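Local coordinates for DNA repair protein RecO (Deinococcus radiodurans, PDB 1W3S) that probably takes part in DNA repair and RecF-pathway recombination, and binds a zinc ion through four cysteines, at residues Ile13-Thr18 against Ser49-His54; Leu80-Glu85 against Gly122-Pro127; Phe113-Ala118 against Tyr138-Leu143; Asp128-Ala133 against Ala209-Leu214. All coordinates share one frame; numbering follows the deposited sequence.

Contact 1: Ile13-Thr18 against Ser49-His54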
# COMPACT_ATOMS: atom_id res chain seq x y z
N ILE A 13 0.32 -2.83 10.78
CA ILE A 13 0.68 -1.72 9.90
C ILE A 13 0.62 -0.37 10.59
O ILE A 13 0.94 0.66 9.98
CB ILE A 13 -0.22 -1.71 8.65
CG1 ILE A 13 -1.68 -1.44 9.03
CG2 ILE A 13 -0.05 -3.01 7.87
CD1 ILE A 13 -2.47 -0.86 7.88
N ARG A 14 0.20 -0.36 11.85
CA ARG A 14 0.23 0.84 12.68
C ARG A 14 0.29 0.42 14.14
O ARG A 14 -0.40 -0.50 14.55
CB ARG A 14 -1.00 1.70 12.43
CG ARG A 14 -0.85 3.14 12.88
CD ARG A 14 -2.15 3.93 12.72
NE ARG A 14 -1.97 5.17 11.97
CZ ARG A 14 -1.81 5.25 10.64
NH1 ARG A 14 -1.81 4.15 9.87
NH2 ARG A 14 -1.65 6.45 10.06
N ARG A 15 1.12 1.11 14.90
CA ARG A 15 1.38 0.76 16.28
C ARG A 15 1.71 2.00 17.08
O ARG A 15 2.62 2.74 16.72
CB ARG A 15 2.53 -0.23 16.37
CG ARG A 15 2.61 -0.88 17.69
CD ARG A 15 3.83 -1.71 17.93
NE ARG A 15 4.40 -1.32 19.22
CZ ARG A 15 4.93 -2.14 20.09
NH1 ARG A 15 4.98 -3.43 19.88
NH2 ARG A 15 5.40 -1.66 21.22
N ARG A 16 0.98 2.20 18.16
CA ARG A 16 1.20 3.31 19.07
C ARG A 16 1.07 2.79 20.49
O ARG A 16 0.06 2.17 20.80
CB ARG A 16 0.16 4.40 18.84
CG ARG A 16 0.47 5.73 19.56
CD ARG A 16 -0.72 6.70 19.76
NE ARG A 16 -1.94 6.34 19.03
CZ ARG A 16 -3.16 6.23 19.57
NH1 ARG A 16 -3.36 6.48 20.87
NH2 ARG A 16 -4.20 5.90 18.81
N VAL A 17 2.07 3.03 21.32
CA VAL A 17 1.97 2.76 22.75
C VAL A 17 1.52 4.04 23.48
O VAL A 17 2.07 5.12 23.23
CB VAL A 17 3.32 2.29 23.33
CG1 VAL A 17 3.16 1.81 24.77
CG2 VAL A 17 3.91 1.17 22.48
N THR A 18 0.51 3.92 24.34
CA THR A 18 0.02 5.06 25.14
C THR A 18 0.86 5.23 26.42
O THR A 18 1.53 4.27 26.85
CB THR A 18 -1.47 4.86 25.53
OG1 THR A 18 -1.62 3.66 26.30
CG2 THR A 18 -2.35 4.66 24.30
N SER A 49 4.67 -8.71 21.11
CA SER A 49 4.48 -7.29 21.42
C SER A 49 3.78 -6.54 20.27
O SER A 49 3.64 -5.31 20.34
CB SER A 49 5.83 -6.65 21.75
OG SER A 49 5.88 -6.39 23.14
N LEU A 50 3.30 -7.28 19.26
CA LEU A 50 2.56 -6.71 18.13
C LEU A 50 3.40 -5.65 17.44
O LEU A 50 2.93 -4.56 17.13
CB LEU A 50 1.20 -6.16 18.57
CG LEU A 50 0.29 -7.17 19.26
CD1 LEU A 50 -0.84 -6.49 19.97
CD2 LEU A 50 -0.23 -8.17 18.25
N ASN A 51 4.66 -5.99 17.19
CA ASN A 51 5.60 -5.07 16.60
C ASN A 51 5.24 -4.73 15.15
O ASN A 51 4.63 -5.53 14.44
CB ASN A 51 7.02 -5.65 16.69
CG ASN A 51 8.08 -4.58 16.83
OD1 ASN A 51 7.87 -3.41 16.48
ND2 ASN A 51 9.24 -4.96 17.37
N LEU A 52 5.63 -3.54 14.72
CA LEU A 52 5.32 -3.07 13.39
C LEU A 52 5.82 -4.06 12.34
O LEU A 52 6.93 -4.57 12.44
CB LEU A 52 5.95 -1.70 13.16
CG LEU A 52 5.40 -0.86 12.01
CD1 LEU A 52 3.88 -0.76 12.06
CD2 LEU A 52 6.01 0.52 12.08
N PHE A 53 4.96 -4.33 11.36
CA PHE A 53 5.23 -5.22 10.23
C PHE A 53 5.37 -6.70 10.59
O PHE A 53 5.77 -7.48 9.75
CB PHE A 53 6.48 -4.81 9.44
CG PHE A 53 6.57 -3.34 9.14
CD1 PHE A 53 5.48 -2.64 8.63
CD2 PHE A 53 7.77 -2.66 9.33
CE1 PHE A 53 5.59 -1.27 8.34
CE2 PHE A 53 7.88 -1.30 9.04
CZ PHE A 53 6.80 -0.60 8.56
N HIS A 54 5.06 -7.08 11.82
CA HIS A 54 5.07 -8.49 12.21
C HIS A 54 3.81 -9.15 11.72
O HIS A 54 2.74 -8.56 11.79
CB HIS A 54 5.19 -8.64 13.72
CG HIS A 54 6.58 -8.50 14.23
ND1 HIS A 54 6.97 -8.94 15.47
CD2 HIS A 54 7.69 -7.98 13.65
CE1 HIS A 54 8.26 -8.70 15.64
NE2 HIS A 54 8.72 -8.12 14.55

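Contact 2: Leu80-Glu85 against Gly122-Pro127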
# COMPACT_ATOMS: atom_id res chain seq x y z
N LEU A 80 10.16 -10.23 9.47
CA LEU A 80 11.18 -9.90 8.47
C LEU A 80 12.22 -9.00 9.13
O LEU A 80 12.09 -7.78 9.09
CB LEU A 80 10.53 -9.22 7.25
CG LEU A 80 9.53 -10.11 6.49
CD1 LEU A 80 8.56 -9.28 5.65
CD2 LEU A 80 10.24 -11.12 5.61
N PRO A 81 13.24 -9.59 9.75
CA PRO A 81 14.22 -8.82 10.54
C PRO A 81 15.04 -7.78 9.74
O PRO A 81 15.58 -6.81 10.27
CB PRO A 81 15.15 -9.91 11.10
CG PRO A 81 14.92 -11.09 10.25
CD PRO A 81 13.53 -11.03 9.75
N THR A 82 15.12 -8.05 8.45
CA THR A 82 15.75 -7.21 7.42
C THR A 82 15.05 -5.84 7.20
O THR A 82 15.64 -4.95 6.60
CB THR A 82 15.83 -8.03 6.09
OG1 THR A 82 15.36 -7.24 5.01
CG2 THR A 82 14.78 -9.21 6.05
N LEU A 83 13.83 -5.67 7.69
CA LEU A 83 13.17 -4.35 7.68
C LEU A 83 13.73 -3.41 8.77
O LEU A 83 13.28 -2.29 8.91
CB LEU A 83 11.65 -4.47 7.83
CG LEU A 83 10.91 -5.34 6.79
CD1 LEU A 83 9.40 -5.36 7.06
CD2 LEU A 83 11.18 -4.90 5.36
N ALA A 84 14.70 -3.90 9.54
CA ALA A 84 15.50 -3.09 10.44
C ALA A 84 16.45 -2.13 9.69
O ALA A 84 16.96 -1.18 10.29
CB ALA A 84 16.31 -3.99 11.34
N GLU A 85 16.69 -2.39 8.41
CA GLU A 85 17.53 -1.52 7.61
C GLU A 85 16.72 -0.29 7.27
O GLU A 85 15.65 -0.41 6.67
CB GLU A 85 17.99 -2.23 6.33
CG GLU A 85 18.65 -3.58 6.60
CD GLU A 85 19.09 -4.30 5.35
OE1 GLU A 85 18.99 -3.71 4.24
OE2 GLU A 85 19.56 -5.45 5.48
N GLY A 122 9.07 -8.53 -0.65
CA GLY A 122 9.94 -7.94 -1.66
C GLY A 122 10.79 -6.81 -1.09
O GLY A 122 12.00 -6.76 -1.30
N VAL A 123 10.17 -5.92 -0.36
CA VAL A 123 10.91 -4.82 0.26
C VAL A 123 12.05 -5.35 1.14
O VAL A 123 13.14 -4.77 1.12
CB VAL A 123 9.96 -3.89 1.06
CG1 VAL A 123 10.73 -2.97 2.00
CG2 VAL A 123 9.08 -3.08 0.10
N ALA A 124 11.81 -6.42 1.89
CA ALA A 124 12.79 -6.96 2.84
C ALA A 124 13.93 -7.69 2.16
O ALA A 124 15.07 -7.65 2.63
CB ALA A 124 12.11 -7.92 3.81
N HIS A 125 13.62 -8.39 1.07
CA HIS A 125 14.52 -9.39 0.51
C HIS A 125 15.21 -9.01 -0.79
O HIS A 125 16.16 -9.66 -1.18
CB HIS A 125 13.75 -10.67 0.25
CG HIS A 125 13.25 -11.34 1.49
ND1 HIS A 125 14.08 -11.74 2.51
CD2 HIS A 125 11.99 -11.69 1.86
CE1 HIS A 125 13.36 -12.30 3.46
NE2 HIS A 125 12.09 -12.28 3.09
N GLN A 126 14.75 -7.98 -1.49
CA GLN A 126 15.30 -7.74 -2.83
C GLN A 126 16.25 -6.55 -2.99
O GLN A 126 16.23 -5.63 -2.20
CB GLN A 126 14.16 -7.77 -3.86
CG GLN A 126 14.26 -9.10 -4.68
CD GLN A 126 12.95 -9.59 -5.15
OE1 GLN A 126 11.98 -8.85 -5.15
NE2 GLN A 126 12.90 -10.85 -5.55
N PRO A 127 17.13 -6.60 -4.00
CA PRO A 127 18.14 -5.56 -4.21
C PRO A 127 17.56 -4.15 -4.35
O PRO A 127 18.21 -3.19 -3.95
CB PRO A 127 18.80 -5.95 -5.53
CG PRO A 127 18.56 -7.37 -5.68
CD PRO A 127 17.23 -7.63 -5.05

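Contact 3: Phe113-Ala118 against Tyr138-Leu143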
# COMPACT_ATOMS: atom_id res chain seq x y z
N PHE A 113 -4.58 -8.85 0.89
CA PHE A 113 -3.69 -9.23 1.97
C PHE A 113 -2.43 -9.91 1.48
O PHE A 113 -1.35 -9.64 1.98
CB PHE A 113 -4.37 -10.16 2.99
CG PHE A 113 -3.45 -10.59 4.09
CD1 PHE A 113 -3.09 -9.69 5.09
CD2 PHE A 113 -2.87 -11.85 4.08
CE1 PHE A 113 -2.21 -10.05 6.08
CE2 PHE A 113 -1.97 -12.22 5.09
CZ PHE A 113 -1.65 -11.32 6.09
N ASP A 114 -2.59 -10.83 0.52
CA ASP A 114 -1.49 -11.62 -0.01
C ASP A 114 -0.52 -10.73 -0.77
O ASP A 114 0.70 -10.88 -0.65
CB ASP A 114 -2.01 -12.73 -0.94
CG ASP A 114 -2.58 -13.92 -0.18
OD1 ASP A 114 -2.17 -14.14 0.98
OD2 ASP A 114 -3.42 -14.69 -0.66
N LEU A 115 -1.09 -9.80 -1.53
CA LEU A 115 -0.32 -8.78 -2.27
C LEU A 115 0.48 -7.88 -1.31
O LEU A 115 1.67 -7.67 -1.50
CB LEU A 115 -1.27 -7.91 -3.12
CG LEU A 115 -0.82 -7.48 -4.53
CD1 LEU A 115 0.24 -6.43 -4.47
CD2 LEU A 115 -0.33 -8.68 -5.36
N PHE A 116 -0.17 -7.39 -0.26
CA PHE A 116 0.49 -6.56 0.71
C PHE A 116 1.67 -7.28 1.36
O PHE A 116 2.78 -6.74 1.47
CB PHE A 116 -0.49 -6.11 1.80
CG PHE A 116 0.17 -5.30 2.87
CD1 PHE A 116 0.55 -3.99 2.61
CD2 PHE A 116 0.45 -5.86 4.10
CE1 PHE A 116 1.18 -3.25 3.57
CE2 PHE A 116 1.08 -5.12 5.08
CZ PHE A 116 1.45 -3.82 4.82
N ALA A 117 1.42 -8.50 1.82
CA ALA A 117 2.42 -9.32 2.48
C ALA A 117 3.59 -9.57 1.54
O ALA A 117 4.75 -9.53 1.95
CB ALA A 117 1.80 -10.65 2.92
N ALA A 118 3.27 -9.85 0.28
CA ALA A 118 4.29 -10.05 -0.73
C ALA A 118 5.12 -8.79 -0.89
O ALA A 118 6.33 -8.87 -1.07
CB ALA A 118 3.66 -10.46 -2.07
N TYR A 138 0.99 0.34 -7.49
CA TYR A 138 0.09 0.29 -8.66
C TYR A 138 -0.73 -0.98 -8.68
O TYR A 138 -1.88 -0.97 -9.14
CB TYR A 138 0.85 0.47 -9.99
CG TYR A 138 1.15 1.93 -10.26
CD1 TYR A 138 0.26 2.72 -10.98
CD2 TYR A 138 2.31 2.54 -9.76
CE1 TYR A 138 0.51 4.07 -11.20
CE2 TYR A 138 2.57 3.88 -9.97
CZ TYR A 138 1.66 4.64 -10.69
OH TYR A 138 1.91 5.97 -10.91
N LYS A 139 -0.17 -2.08 -8.18
CA LYS A 139 -0.91 -3.33 -8.10
C LYS A 139 -1.98 -3.27 -7.00
O LYS A 139 -3.09 -3.77 -7.17
CB LYS A 139 0.05 -4.51 -7.91
CG LYS A 139 -0.42 -5.80 -8.58
CD LYS A 139 -0.08 -5.87 -10.08
CE LYS A 139 -1.01 -6.86 -10.81
NZ LYS A 139 -0.71 -8.30 -10.51
N LEU A 140 -1.65 -2.63 -5.88
CA LEU A 140 -2.64 -2.38 -4.82
C LEU A 140 -3.77 -1.46 -5.28
O LEU A 140 -4.94 -1.71 -4.96
CB LEU A 140 -1.96 -1.81 -3.56
CG LEU A 140 -1.70 -2.69 -2.31
CD1 LEU A 140 -2.20 -4.14 -2.39
CD2 LEU A 140 -0.24 -2.67 -1.94
N LEU A 141 -3.43 -0.40 -6.01
CA LEU A 141 -4.44 0.47 -6.63
C LEU A 141 -5.48 -0.33 -7.43
O LEU A 141 -6.68 -0.08 -7.30
CB LEU A 141 -3.77 1.50 -7.55
CG LEU A 141 -3.59 2.98 -7.14
CD1 LEU A 141 -3.95 3.31 -5.69
CD2 LEU A 141 -2.18 3.45 -7.46
N GLY A 142 -5.02 -1.29 -8.23
CA GLY A 142 -5.90 -2.18 -8.98
C GLY A 142 -6.92 -2.96 -8.15
O GLY A 142 -8.12 -2.95 -8.45
N LEU A 143 -6.44 -3.64 -7.10
CA LEU A 143 -7.32 -4.45 -6.24
C LEU A 143 -8.27 -3.61 -5.39
O LEU A 143 -9.28 -4.12 -4.90
CB LEU A 143 -6.49 -5.33 -5.30
CG LEU A 143 -5.63 -6.42 -5.91
CD1 LEU A 143 -5.07 -7.31 -4.80
CD2 LEU A 143 -6.40 -7.25 -6.94

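Contact 4: Asp128-Ala133 against Ala209-Leu214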
# COMPACT_ATOMS: atom_id res chain seq x y z
N ASP A 128 16.35 -4.06 -4.92
CA ASP A 128 15.70 -2.79 -5.24
C ASP A 128 14.33 -2.67 -4.55
O ASP A 128 13.30 -2.96 -5.16
CB ASP A 128 15.52 -2.68 -6.77
CG ASP A 128 15.45 -1.23 -7.25
OD1 ASP A 128 14.99 -0.32 -6.52
OD2 ASP A 128 15.87 -0.91 -8.38
N PRO A 129 14.33 -2.26 -3.28
CA PRO A 129 13.09 -2.06 -2.56
C PRO A 129 12.22 -0.92 -3.09
O PRO A 129 11.00 -0.98 -2.98
CB PRO A 129 13.57 -1.76 -1.12
CG PRO A 129 14.96 -1.29 -1.25
CD PRO A 129 15.51 -2.03 -2.42
N GLU A 130 12.83 0.11 -3.67
CA GLU A 130 12.08 1.24 -4.19
C GLU A 130 11.30 0.81 -5.42
O GLU A 130 10.19 1.29 -5.66
CB GLU A 130 13.00 2.44 -4.42
CG GLU A 130 13.28 2.92 -5.84
CD GLU A 130 12.61 4.25 -6.10
OE1 GLU A 130 11.42 4.34 -5.76
OE2 GLU A 130 13.26 5.18 -6.63
N TRP A 131 11.87 -0.13 -6.18
CA TRP A 131 11.18 -0.69 -7.32
C TRP A 131 9.99 -1.57 -6.87
O TRP A 131 8.89 -1.49 -7.44
CB TRP A 131 12.14 -1.46 -8.24
CG TRP A 131 11.44 -1.93 -9.47
CD1 TRP A 131 11.32 -3.20 -9.91
CD2 TRP A 131 10.69 -1.12 -10.38
NE1 TRP A 131 10.55 -3.24 -11.04
CE2 TRP A 131 10.14 -1.97 -11.34
CE3 TRP A 131 10.41 0.26 -10.46
CZ2 TRP A 131 9.36 -1.51 -12.39
CZ3 TRP A 131 9.63 0.72 -11.50
CH2 TRP A 131 9.11 -0.16 -12.44
N VAL A 132 10.20 -2.38 -5.83
CA VAL A 132 9.11 -3.18 -5.26
C VAL A 132 8.00 -2.26 -4.74
O VAL A 132 6.84 -2.54 -4.93
CB VAL A 132 9.61 -4.12 -4.12
CG1 VAL A 132 8.43 -4.86 -3.45
CG2 VAL A 132 10.62 -5.14 -4.64
N ALA A 133 8.35 -1.16 -4.09
CA ALA A 133 7.34 -0.23 -3.58
C ALA A 133 6.43 0.24 -4.69
O ALA A 133 5.21 0.20 -4.56
CB ALA A 133 8.00 0.98 -2.89
N ALA A 209 16.62 7.11 -12.92
CA ALA A 209 16.55 8.50 -13.40
C ALA A 209 15.12 8.85 -13.84
O ALA A 209 14.68 9.99 -13.70
CB ALA A 209 17.53 8.72 -14.55
N ASP A 210 14.40 7.86 -14.38
CA ASP A 210 13.00 8.00 -14.77
C ASP A 210 11.97 7.86 -13.63
O ASP A 210 10.80 8.16 -13.82
CB ASP A 210 12.65 6.96 -15.84
CG ASP A 210 13.20 7.30 -17.21
OD1 ASP A 210 13.39 8.51 -17.51
OD2 ASP A 210 13.45 6.43 -18.07
N ARG A 211 12.41 7.40 -12.46
CA ARG A 211 11.48 7.10 -11.36
C ARG A 211 10.79 8.28 -10.69
O ARG A 211 9.63 8.16 -10.31
CB ARG A 211 12.17 6.28 -10.27
CG ARG A 211 12.26 4.82 -10.64
CD ARG A 211 13.12 4.01 -9.74
NE ARG A 211 13.43 2.73 -10.36
CZ ARG A 211 14.15 1.78 -9.79
NH1 ARG A 211 14.63 1.96 -8.57
NH2 ARG A 211 14.37 0.64 -10.43
N PRO A 212 11.48 9.40 -10.50
CA PRO A 212 10.84 10.55 -9.85
C PRO A 212 9.47 10.91 -10.48
O PRO A 212 8.55 11.28 -9.75
CB PRO A 212 11.87 11.66 -10.02
CG PRO A 212 13.17 10.94 -10.04
CD PRO A 212 12.90 9.67 -10.80
N ALA A 213 9.36 10.74 -11.80
CA ALA A 213 8.12 10.98 -12.54
C ALA A 213 7.01 9.96 -12.24
O ALA A 213 5.83 10.32 -12.28
CB ALA A 213 8.41 10.98 -14.05
N LEU A 214 7.38 8.71 -11.98
CA LEU A 214 6.40 7.70 -11.56
C LEU A 214 5.81 8.04 -10.19
O LEU A 214 4.60 7.96 -10.01
CB LEU A 214 7.01 6.31 -11.53
CG LEU A 214 7.44 5.69 -12.87
CD1 LEU A 214 8.15 4.35 -12.66
CD2 LEU A 214 6.24 5.52 -13.79

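Contact 1: Ile13-Thr18 against Ser49-His54
Ile13 and Arg14 form a classic beta bulge opposite Thr26 in the N-terminal OB-fold domain, and Leu52, from the loop that leads into strand 55-61, rests against the backbone of that bulge. Against segment 13-18 Leu52 uses only its CD1 branch: CD1 lies 3.6 Å from Ile13 C and 3.7 Å from Arg14 N, so it packs on the peptide and not on either side chain. Both of those side chains leave on the far side, where Arg14 makes salt bridges with Glu97 and Asp100 of helix 86-101. Arg15 points the other way, toward the loop. Its CG stands anti to the backbone N (chi1 -166°), which carries the chain out across the loop backbone until it bends at chi3. Arg15 CD sits 3.1 Å from Leu50 O, and this carbonyl lies at the edge of the guanidinium, near its plane. Farther out, the guanidinium runs up to the Ser49 carbonyl, but the modelled separation there is implausibly short, so its detail is doubtful. The loop contains a type II turn from Asn51 to His54, closed by His54 N to Asn51 O at 3.1 Å. Backbone hydrogen bonds of Phe53 and His54 with Val12 tie this turn to strand 5-17. Within the turn, Leu52 CG lies over the centre of the Phe53 ring, 3.6 Å above its plane.

Contact 2: Leu80-Glu85 against Gly122-Pro127
Leu80 and His125 cross at about a right angle, the leucine bringing its CD2 branch to 3.3 Å from His125 NE2. That branch meets the imidazole obliquely. Leu80 CG lies beside its own backbone N and anti to the carbonyl carbon (chi1 -63°), a torsion that sends the chain across to the last turn of helix 110-125. Ala124 is the centre of the contact. Its methyl faces the 3-10 turn 81-84 and is touched by three residues: Leu80 CB at 4.0 Å, Leu83 CD2 at 3.5 Å, and the Thr82 side chain, whose CG2 lies 3.7 Å from it. Leu83 CD2 also reaches Val123 CG1 at 3.9 Å, which carries the apolar packing inward. Thr82 is the polar member: OG1 donates to Ala124 O, modelled at a very short 2.4 Å, so the exact length is doubtful. A valine in place of Thr82 would probably leave Ala124 O without this donor and the turn less firmly tied to the helix end. The join sets the link between strand 69-78 and helix 86-101 against the C-terminal end of helix 110-125. Arg88 bonds to Val123 O and Gln126 O there. The chemistry is therefore divided: leucine and valine branches pack round the Ala124 methyl, while the hydroxyl and Arg88 supply donors to carbonyls at the helix terminus.

Contact 3: Phe113-Ala118 against Tyr138-Leu143
The helical segments 113-118 and 138-143 run nearly antiparallel, with axes 170° apart in direction and 10.4 Å apart at closest approach. They are two sides of a hairpin formed by the consecutive helices 110-125 and 129-143, and the backbones come nearest at Leu115 and Leu140, whose CA atoms are 7.3 Å apart. Leu115 bridges that gap, reaching toward the facing helix, where Lys139, Leu140 and Leu143 receive it. Its CD1 touches two of them, Lys139 CB at 3.9 Å and Leu140 CD1 at 3.9 Å, while Leu115 CB lies 4.2 Å from Leu143 CD1. Leu115 and Leu140 slide past each other in opposite directions, so the CD1 branch of Leu140 runs back along Leu115 as far as its CB, at 4.0 Å. Against Lys139 the approach is different: the two side chains cross at about a right angle, and the lysine contributes the CB at the base of its chain. Phe116 barely meets the opposite helix; its ring packs on Ile11 and Ile13 of strand 5-17 and on Met95 and Ala99 of helix 86-101, while Leu140 leans on Phe98. No hydrogen bond or ion pair joins the two segments. Their association rests on van der Waals contact between leucine branches and the aliphatic start of a lysine, which leaves its charged end out of the interface.

Contact 4: Asp128-Ala133 against Ala209-Leu214
Asp128 and Arg211 meet head-on at the tight heart of this contact, the guanidinium gripping the carboxylate with NH1 and NH2. Arg211 NH2 bonds to Asp128 OD2 at 3.0 Å, and Arg211 NH1 reaches both oxygens, using the syn lone pair of each. OD2 lies in the guanidinium plane, whereas OD1 is tilted from it, since the two flat groups stand 48° apart. An extended chain from CG to NE carries Arg211 across, and its NE is held by Val206 O. Trp131 CB lies over one face of the guanidinium, 3.8 Å from Arg211 NH2, and the indole is turned only 18° from the guanidinium plane. Glu130 also packs closely, crossing the arginine chain with OE2 3.3 Å from Arg211 CD, on the less buried side that it shares with Asp128. It makes no salt bridge there: Glu130 OE2 stays 4.0 Å from Arg211 NH1, and OE1 takes a bond from Trp215. Looser is the edge of the indole, where Leu214 CD1 stops 4.1 Å from Trp131 CZ3. A leucine in place of Arg211 would probably leave the Asp128 carboxylate without its countercharge and the CB side of Trp131 less well covered. Trp131 N also donates to Asp128 OD1 at 3.1 Å, coming from above the carboxylate plane. This is a classic aspartate N-cap, here starting helix 129-143 and salt-bridged to Arg211.

In the fold
From the N terminus, contact 1 closes first, bringing the loop before strand 55-61 back to strand 5-17 within the OB-fold domain. Contact 2 opens only afterwards, as the chain leaves strand 69-78, and spans helix 86-101 to reach the end of helix 110-125. Contact 3 starts inside that span and ends beyond it, so the two cross; contact 4 in turn starts within contact 3 and crosses it, closing a long excursion that includes the zinc-binding cysteines Cys153, Cys156, Cys173 and Cys176. Phe53 on Leu83 and Ile13 on Phe116 tie contact 1 to contacts 2 and 3, joining OB fold to helices. Val123 packs on Val132, linking contacts 2 and 4.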